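Side-chain contact in putative citrate lyase (Ralstonia eutropha, PDB 3QQW), which probably acts as a magnesium-dependent lyase of the HpcH/HpaI aldolase/citrate lyase family, perhaps cleaving (S)-citramalyl-CoA: residues T272-A277 with T317-P322. Sequence-based numbering, arbitrary orientation.
Sequences TEVEDA and TGMAVP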
loop_
_atom_site.group_PDB
_atom_site.type_symbol
_atom_site.label_atom_id
_atom_site.label_comp_id
_atom_site.label_asym_id
_atom_site.label_seq_id
_atom_site.Cartn_x
_atom_site.Cartn_y
_atom_site.Cartn_z
ATOM N N THR C 272 4.387 33.813 -4.515
ATOM C CA THR C 272 3.547 34.403 -3.462
ATOM C C THR C 272 3.681 33.607 -2.156
ATOM O O THR C 272 3.649 34.200 -1.074
ATOM C CB THR C 272 2.084 34.528 -3.911
ATOM O OG1 THR C 272 1.672 33.316 -4.543
ATOM C CG2 THR C 272 1.863 35.709 -4.846
ATOM N N GLU C 273 3.864 32.279 -2.264
ATOM C CA GLU C 273 4.038 31.368 -1.136
ATOM C C GLU C 273 5.298 31.724 -0.336
ATOM O O GLU C 273 5.250 31.723 0.895
ATOM C CB GLU C 273 4.119 29.927 -1.655
ATOM C CG GLU C 273 3.617 28.855 -0.701
ATOM C CD GLU C 273 3.580 27.453 -1.288
ATOM O OE1 GLU C 273 3.721 27.307 -2.525
ATOM O OE2 GLU C 273 3.601 26.494 -0.486
ATOM N N VAL C 274 6.415 32.044 -1.035
ATOM C CA VAL C 274 7.694 32.394 -0.402
ATOM C C VAL C 274 7.612 33.791 0.214
ATOM O O VAL C 274 8.183 34.017 1.280
ATOM C CB VAL C 274 8.936 32.223 -1.324
ATOM C CG1 VAL C 274 9.080 30.770 -1.744
ATOM C CG2 VAL C 274 8.897 33.122 -2.549
ATOM N N GLU C 275 6.873 34.704 -0.436
ATOM C CA GLU C 275 6.666 36.068 0.043
ATOM C C GLU C 275 5.976 36.031 1.401
ATOM O O GLU C 275 6.427 36.692 2.338
ATOM C CB GLU C 275 5.825 36.859 -0.971
ATOM C CG GLU C 275 6.354 38.246 -1.275
ATOM C CD GLU C 275 6.143 38.631 -2.724
ATOM O OE1 GLU C 275 4.990 38.533 -3.206
ATOM O OE2 GLU C 275 7.148 38.943 -3.402
ATOM N N ASP C 276 4.924 35.193 1.513
ATOM C CA ASP C 276 4.144 34.981 2.733
ATOM C C ASP C 276 4.977 34.277 3.807
ATOM O O ASP C 276 4.921 34.675 4.974
ATOM C CB ASP C 276 2.869 34.163 2.441
ATOM C CG ASP C 276 1.872 34.797 1.487
ATOM O OD1 ASP C 276 1.863 36.046 1.371
ATOM O OD2 ASP C 276 1.078 34.047 0.878
ATOM N N ALA C 277 5.750 33.245 3.411
ATOM C CA ALA C 277 6.604 32.457 4.301
ATOM C C ALA C 277 7.642 33.327 5.021
ATOM O O ALA C 277 7.913 33.084 6.200
ATOM C CB ALA C 277 7.299 31.354 3.518
ATOM N N THR C 317 16.540 26.427 -4.516
ATOM C CA THR C 317 16.072 26.372 -5.910
ATOM C C THR C 317 16.378 27.692 -6.670
ATOM O O THR C 317 15.793 27.935 -7.733
ATOM C CB THR C 317 14.585 26.006 -6.005
ATOM O OG1 THR C 317 13.804 26.960 -5.290
ATOM C CG2 THR C 317 14.292 24.578 -5.533
ATOM N N GLY C 318 17.310 28.489 -6.130
ATOM C CA GLY C 318 17.798 29.734 -6.720
ATOM C C GLY C 318 16.836 30.900 -6.851
ATOM O O GLY C 318 17.046 31.789 -7.687
HETATM N N MSE C 319 15.791 30.938 -6.009
HETATM C CA MSE C 319 14.839 32.052 -5.995
HETATM C C MSE C 319 15.358 33.152 -5.094
HETATM O O MSE C 319 16.181 32.883 -4.213
HETATM C CB MSE C 319 13.454 31.601 -5.506
HETATM C CG MSE C 319 12.747 30.618 -6.433
HETATM SE SE MSE C 319 11.051 30.035 -5.690
HETATM C CE MSE C 319 9.980 31.635 -6.084
ATOM N N ALA C 320 14.875 34.389 -5.304
ATOM C CA ALA C 320 15.220 35.546 -4.480
ATOM C C ALA C 320 14.499 35.439 -3.135
ATOM O O ALA C 320 13.269 35.250 -3.098
ATOM C CB ALA C 320 14.826 36.824 -5.196
ATOM N N VAL C 321 15.269 35.471 -2.037
ATOM C CA VAL C 321 14.706 35.409 -0.691
ATOM C C VAL C 321 14.451 36.845 -0.225
ATOM O O VAL C 321 15.365 37.676 -0.337
ATOM C CB VAL C 321 15.606 34.619 0.293
ATOM N N PRO C 322 13.239 37.181 0.278
ATOM C CA PRO C 322 12.986 38.575 0.706
ATOM C C PRO C 322 13.843 39.046 1.900
ATOM O O PRO C 322 14.494 38.273 2.613
ATOM C CB PRO C 322 11.494 38.565 1.075
ATOM C CG PRO C 322 10.926 37.360 0.398
ATOM C CD PRO C 322 12.026 36.348 0.449
#
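Val274 and Glu275, on helix 271-283, pack beside an irregular chain, residues 317-322, that leaves the end of helix 304-316 and turns toward helix 271-283; the nearest CA pairs are Glu275 with Pro322, 6.8 Å apart, and Val274 with Val321, 7.6 Å. A Schellman motif ends helix 304-316: Gly318, at positive phi, is its C-prime residue, Gly318 N bonds to Lys315 O and Met319 N to Ala314 O. Both helices follow the eight strands of the TIM barrel in sequence, and the contact lies away from the predicted substrate and magnesium sites. Val274 points toward 317-322 and is buried against Val310 and Ala314 of helix 304-316 and against Pro269. Met319, a selenomethionine, also lies on Pro269 and on Arg268; its chain runs extended through chi2 (177°) and then bends at SE (chi3 77°), which carries the terminal methyl to Val274. Glu275 points away and meets Pro322 with its backbone: at this exposed edge the proline CG lies 4.4 Å from Val274 O and 4.5 Å from Glu275 CA, both loose contacts with main-chain atoms. The closest side-chain approach is methyl to methyl: Met319 CE lies 4.0 Å from Val274 CG2.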